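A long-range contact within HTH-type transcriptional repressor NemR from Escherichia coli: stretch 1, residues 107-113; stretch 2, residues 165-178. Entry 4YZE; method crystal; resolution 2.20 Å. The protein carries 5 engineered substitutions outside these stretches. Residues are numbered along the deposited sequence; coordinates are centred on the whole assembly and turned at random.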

ATOM      1  N   GLY A 107       8.884   7.812   6.801  1.00 95.05           N
ATOM      2  CA  GLY A 107       8.339   6.949   5.766  1.00 89.98           C
ATOM      3  C   GLY A 107       8.900   5.537   5.746  1.00 82.31           C
ATOM      4  O   GLY A 107       9.794   5.190   6.519  1.00 86.83           O
ATOM      5  N   CYS A 108       8.363   4.714   4.857  1.00 72.93           N
ATOM      6  CA  CYS A 108       8.880   3.366   4.658  1.00 68.09           C
ATOM      7  C   CYS A 108       9.278   3.195   3.192  1.00 67.98           C
ATOM      8  O   CYS A 108       8.517   3.561   2.293  1.00 68.39           O
ATOM      9  CB  CYS A 108       7.826   2.342   5.078  1.00 66.63           C
ATOM     10  SG  CYS A 108       8.243   0.633   4.764  1.00 71.74           S
ATOM     11  N   LEU A 109      10.471   2.651   2.950  1.00 67.64           N
ATOM     12  CA  LEU A 109      11.013   2.593   1.589  1.00 56.52           C
ATOM     13  C   LEU A 109      10.151   1.761   0.652  1.00 51.75           C
ATOM     14  O   LEU A 109       9.856   2.195  -0.463  1.00 48.88           O
ATOM     15  CB  LEU A 109      12.458   2.085   1.576  1.00 53.67           C
ATOM     16  CG  LEU A 109      13.269   2.435   0.313  1.00 55.34           C
ATOM     17  CD1 LEU A 109      13.430   3.942   0.159  1.00 46.55           C
ATOM     18  CD2 LEU A 109      14.643   1.769   0.295  1.00 52.44           C
ATOM     19  N   THR A 110       9.744   0.573   1.095  1.00 50.22           N
ATOM     20  CA  THR A 110       8.913  -0.274   0.246  1.00 54.40           C
ATOM     21  C   THR A 110       7.631   0.462  -0.113  1.00 53.52           C
ATOM     22  O   THR A 110       7.265   0.564  -1.294  1.00 58.26           O
ATOM     23  CB  THR A 110       8.607  -1.645   0.887  1.00 55.71           C
ATOM     24  OG1 THR A 110       9.811  -2.420   0.954  1.00 52.68           O
ATOM     25  CG2 THR A 110       7.600  -2.407   0.048  1.00 59.21           C
ATOM     26  N   VAL A 111       6.994   1.033   0.907  1.00 53.52           N
ATOM     27  CA  VAL A 111       5.748   1.765   0.722  1.00 54.77           C
ATOM     28  C   VAL A 111       5.898   2.927  -0.253  1.00 57.99           C
ATOM     29  O   VAL A 111       5.089   3.081  -1.169  1.00 60.90           O
ATOM     30  CB  VAL A 111       5.190   2.278   2.050  1.00 56.48           C
ATOM     31  CG1 VAL A 111       3.795   2.832   1.837  1.00 61.82           C
ATOM     32  CG2 VAL A 111       5.141   1.155   3.069  1.00 67.53           C
ATOM     33  N   LYS A 112       6.935   3.741  -0.059  1.00 55.14           N
ATOM     34  CA  LYS A 112       7.185   4.862  -0.945  1.00 54.46           C
ATOM     35  C   LYS A 112       7.499   4.408  -2.362  1.00 52.23           C
ATOM     36  O   LYS A 112       7.043   5.014  -3.335  1.00 58.78           O
ATOM     37  CB  LYS A 112       8.337   5.713  -0.417  1.00 58.82           C
ATOM     38  CG  LYS A 112       8.570   6.989  -1.206  1.00 59.44           C
ATOM     39  CD  LYS A 112       8.240   8.223  -0.360  1.00 60.08           C
ATOM     40  CE  LYS A 112       8.725   9.517  -1.014  1.00 65.93           C
ATOM     41  NZ  LYS A 112       7.662  10.181  -1.796  1.00 68.31           N
ATOM     42  N   LEU A 113       8.304   3.361  -2.487  1.00 51.54           N
ATOM     43  CA  LEU A 113       8.757   2.947  -3.818  1.00 57.33           C
ATOM     44  C   LEU A 113       7.716   2.082  -4.565  1.00 51.30           C
ATOM     45  O   LEU A 113       7.786   1.916  -5.785  1.00 54.72           O
ATOM     46  CB  LEU A 113      10.145   2.298  -3.746  1.00 62.07           C
ATOM     47  CG  LEU A 113      11.330   3.257  -3.972  1.00 66.85           C
ATOM     48  CD1 LEU A 113      11.211   4.539  -3.151  1.00 60.83           C
ATOM     49  CD2 LEU A 113      12.663   2.578  -3.673  1.00 66.86           C
TER
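Stretch 2 165-178: LYALWLGANLQAKI

This is a small, mostly apolar helix-on-helix contact, centred on V111 and made without a direct hydrogen bond between the stretches. Stretch 2 is helical throughout, each backbone amide from W169 on donating a hydrogen bond to the carbonyl four residues before it, and it crosses the short helix 109-113 at -71°, with 10.2 Å between the axes at closest approach. The backbones come nearest at V111 and L174, 6.7 Å between their CA atoms.

The rule of the contact is the helical repeat: the touching side chains of stretch 2 are Y166, W169, L170, N173, L174 and K177, which recur at intervals of three or four from one turn to the next. V111 points toward them, its CG1 lying 3.7 Å from L174 CD2 and its CG2 4.0 Å from L170 CD2 and 4.2 Å from N173 CB. N173 is also held to its own helix, ND2 donating to W169 O at 2.8 Å. T110 CG2 packs 3.6 Å from Y166 OH. At the N-cap, C108 brings SG to 3.6 Å from W169 CH2, oblique to the ring. Near K177, one water bridges the stretches, accepting from C108 N at 3.1 Å and, weakly, from K177 NZ at 3.2 Å.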

ATOM      1  N   LEU A 165      -0.665 -11.189   6.357  1.00 27.16           N
ATOM      2  CA  LEU A 165      -0.102 -10.320   7.395  1.00 28.70           C
ATOM      3  C   LEU A 165       0.748  -9.220   6.763  1.00 28.45           C
ATOM      4  O   LEU A 165       0.728  -8.054   7.194  1.00 26.17           O
ATOM      5  CB  LEU A 165       0.756 -11.121   8.373  1.00 29.07           C
ATOM      6  CG  LEU A 165       0.092 -12.089   9.362  1.00 38.74           C
ATOM      7  CD1 LEU A 165       1.154 -12.792  10.187  1.00 34.62           C
ATOM      8  CD2 LEU A 165      -0.886 -11.371  10.294  1.00 38.09           C
ATOM      9  N   TYR A 166       1.504  -9.591   5.738  1.00 26.16           N
ATOM     10  CA  TYR A 166       2.352  -8.616   5.052  1.00 26.32           C
ATOM     11  C   TYR A 166       1.479  -7.651   4.266  1.00 25.87           C
ATOM     12  O   TYR A 166       1.677  -6.441   4.330  1.00 25.66           O
ATOM     13  CB  TYR A 166       3.372  -9.320   4.150  1.00 28.47           C
ATOM     14  CG  TYR A 166       4.283  -8.339   3.448  1.00 34.80           C
ATOM     15  CD1 TYR A 166       5.299  -7.693   4.140  1.00 37.30           C
ATOM     16  CD2 TYR A 166       4.107  -8.030   2.111  1.00 38.92           C
ATOM     17  CE1 TYR A 166       6.134  -6.782   3.517  1.00 36.38           C
ATOM     18  CE2 TYR A 166       4.947  -7.110   1.464  1.00 42.18           C
ATOM     19  CZ  TYR A 166       5.954  -6.494   2.177  1.00 40.48           C
ATOM     20  OH  TYR A 166       6.785  -5.579   1.561  1.00 42.28           O
ATOM     21  N   ALA A 167       0.496  -8.176   3.538  1.00 28.25           N
ATOM     22  CA  ALA A 167      -0.391  -7.298   2.772  1.00 28.52           C
ATOM     23  C   ALA A 167      -1.085  -6.340   3.732  1.00 30.64           C
ATOM     24  O   ALA A 167      -1.231  -5.150   3.451  1.00 31.34           O
ATOM     25  CB  ALA A 167      -1.399  -8.096   2.017  1.00 26.58           C
ATOM     26  N   LEU A 168      -1.488  -6.856   4.891  1.00 30.85           N
ATOM     27  CA  LEU A 168      -2.190  -6.021   5.876  1.00 30.84           C
ATOM     28  C   LEU A 168      -1.305  -4.886   6.392  1.00 25.55           C
ATOM     29  O   LEU A 168      -1.740  -3.725   6.502  1.00 26.03           O
ATOM     30  CB  LEU A 168      -2.649  -6.890   7.051  1.00 33.75           C
ATOM     31  CG  LEU A 168      -3.849  -6.554   7.941  1.00 41.28           C
ATOM     32  CD1 LEU A 168      -3.615  -7.034   9.374  1.00 38.68           C
ATOM     33  CD2 LEU A 168      -4.243  -5.115   7.933  1.00 30.86           C
ATOM     34  N   TRP A 169      -0.076  -5.241   6.748  1.00 26.96           N
ATOM     35  CA  TRP A 169       0.923  -4.284   7.219  1.00 31.33           C
ATOM     36  C   TRP A 169       1.186  -3.185   6.182  1.00 34.37           C
ATOM     37  O   TRP A 169       1.290  -2.006   6.519  1.00 29.07           O
ATOM     38  CB  TRP A 169       2.218  -5.061   7.499  1.00 27.52           C
ATOM     39  CG  TRP A 169       3.410  -4.233   7.875  1.00 41.15           C
ATOM     40  CD1 TRP A 169       3.794  -3.870   9.135  1.00 42.96           C
ATOM     41  CD2 TRP A 169       4.407  -3.699   6.983  1.00 44.41           C
ATOM     42  NE1 TRP A 169       4.956  -3.132   9.080  1.00 44.27           N
ATOM     43  CE2 TRP A 169       5.350  -3.010   7.773  1.00 42.15           C
ATOM     44  CE3 TRP A 169       4.590  -3.737   5.597  1.00 51.13           C
ATOM     45  CZ2 TRP A 169       6.465  -2.354   7.218  1.00 44.97           C
ATOM     46  CZ3 TRP A 169       5.694  -3.083   5.048  1.00 52.73           C
ATOM     47  CH2 TRP A 169       6.615  -2.402   5.862  1.00 41.83           C
ATOM     48  N   LEU A 170       1.280  -3.594   4.920  1.00 32.55           N
ATOM     49  CA  LEU A 170       1.544  -2.692   3.799  1.00 28.22           C
ATOM     50  C   LEU A 170       0.371  -1.734   3.625  1.00 32.02           C
ATOM     51  O   LEU A 170       0.548  -0.504   3.557  1.00 28.22           O
ATOM     52  CB  LEU A 170       1.786  -3.540   2.514  1.00 26.53           C
ATOM     53  CG  LEU A 170       3.066  -3.366   1.691  1.00 57.84           C
ATOM     54  CD1 LEU A 170       3.006  -4.219   0.428  1.00 61.18           C
ATOM     55  CD2 LEU A 170       3.309  -1.914   1.311  1.00 54.36           C
ATOM     56  N   GLY A 171      -0.842  -2.279   3.601  1.00 29.61           N
ATOM     57  CA  GLY A 171      -2.013  -1.445   3.346  1.00 27.82           C
ATOM     58  C   GLY A 171      -2.289  -0.506   4.512  1.00 34.53           C
ATOM     59  O   GLY A 171      -2.738   0.642   4.344  1.00 29.15           O
ATOM     60  N   ALA A 172      -1.992  -0.970   5.714  1.00 24.60           N
ATOM     61  CA  ALA A 172      -2.301  -0.154   6.881  1.00 24.68           C
ATOM     62  C   ALA A 172      -1.347   1.018   6.936  1.00 26.86           C
ATOM     63  O   ALA A 172      -1.741   2.123   7.313  1.00 26.45           O
ATOM     64  CB  ALA A 172      -2.232  -0.979   8.194  1.00 24.50           C
ATOM     65  N   ASN A 173      -0.085   0.753   6.603  1.00 29.84           N
ATOM     66  CA  ASN A 173       0.927   1.808   6.508  1.00 26.79           C
ATOM     67  C   ASN A 173       0.568   2.862   5.470  1.00 33.42           C
ATOM     68  O   ASN A 173       0.698   4.066   5.712  1.00 32.77           O
ATOM     69  CB  ASN A 173       2.315   1.206   6.216  1.00 26.76           C
ATOM     70  CG  ASN A 173       3.058   0.834   7.500  1.00 49.90           C
ATOM     71  OD1 ASN A 173       3.423   1.715   8.285  1.00 43.66           O
ATOM     72  ND2 ASN A 173       3.267  -0.470   7.730  1.00 40.74           N
ATOM     73  N   LEU A 174       0.111   2.393   4.318  1.00 32.19           N
ATOM     74  CA  LEU A 174      -0.268   3.268   3.226  1.00 34.64           C
ATOM     75  C   LEU A 174      -1.354   4.184   3.725  1.00 35.76           C
ATOM     76  O   LEU A 174      -1.274   5.412   3.620  1.00 39.89           O
ATOM     77  CB  LEU A 174      -0.808   2.443   2.057  1.00 43.07           C
ATOM     78  CG  LEU A 174       0.022   2.436   0.778  1.00 59.12           C
ATOM     79  CD1 LEU A 174      -0.791   1.918  -0.398  1.00 67.95           C
ATOM     80  CD2 LEU A 174       0.526   3.814   0.497  1.00 58.48           C
ATOM     81  N   GLN A 175      -2.367   3.562   4.300  1.00 33.71           N
ATOM     82  CA  GLN A 175      -3.507   4.278   4.822  1.00 40.84           C
ATOM     83  C   GLN A 175      -3.152   5.190   5.986  1.00 40.02           C
ATOM     84  O   GLN A 175      -3.752   6.251   6.137  1.00 37.00           O
ATOM     85  CB  GLN A 175      -4.541   3.266   5.283  1.00 40.98           C
ATOM     86  CG  GLN A 175      -5.886   3.859   5.491  1.00 53.51           C
ATOM     87  CD  GLN A 175      -6.940   2.805   5.568  1.00 63.54           C
ATOM     88  OE1 GLN A 175      -6.668   1.618   5.367  1.00 63.60           O
ATOM     89  NE2 GLN A 175      -8.160   3.222   5.867  1.00 74.45           N
ATOM     90  N   ALA A 176      -2.220   4.768   6.843  1.00 32.94           N
ATOM     91  CA  ALA A 176      -1.825   5.625   7.973  1.00 27.94           C
ATOM     92  C   ALA A 176      -1.178   6.882   7.391  1.00 36.61           C
ATOM     93  O   ALA A 176      -1.407   7.994   7.848  1.00 31.45           O
ATOM     94  CB  ALA A 176      -0.846   4.903   8.882  1.00 27.65           C
ATOM     95  N   LYS A 177      -0.365   6.683   6.361  1.00 35.54           N
ATOM     96  CA  LYS A 177       0.412   7.764   5.779  1.00 37.84           C
ATOM     97  C   LYS A 177      -0.528   8.793   5.158  1.00 44.83           C
ATOM     98  O   LYS A 177      -0.439   9.995   5.450  1.00 40.06           O
ATOM     99  CB  LYS A 177       1.346   7.174   4.722  1.00 39.70           C
ATOM    100  CG  LYS A 177       2.220   8.155   4.009  1.00 51.14           C
ATOM    101  CD  LYS A 177       3.095   7.358   3.053  1.00 56.16           C
ATOM    102  CE  LYS A 177       3.781   8.220   2.025  1.00 62.61           C
ATOM    103  NZ  LYS A 177       4.225   7.375   0.876  1.00 63.05           N
ATOM    104  N   ILE A 178      -1.451   8.305   4.336  1.00 38.90           N
ATOM    105  CA  ILE A 178      -2.429   9.162   3.685  1.00 42.44           C
ATOM    106  C   ILE A 178      -3.263   9.952   4.672  1.00 49.14           C
ATOM    107  O   ILE A 178      -3.391  11.162   4.528  1.00 54.66           O
ATOM    108  CB  ILE A 178      -3.364   8.366   2.763  1.00 47.29           C
ATOM    109  CG1 ILE A 178      -2.600   7.847   1.552  1.00 43.58           C
ATOM    110  CG2 ILE A 178      -4.501   9.238   2.266  1.00 39.70           C
ATOM    111  CD1 ILE A 178      -3.350   6.780   0.800  1.00 53.18           C
TER
HETATM  112  O   HOH W   1       6.272   6.074   2.962  1.00 37.60           O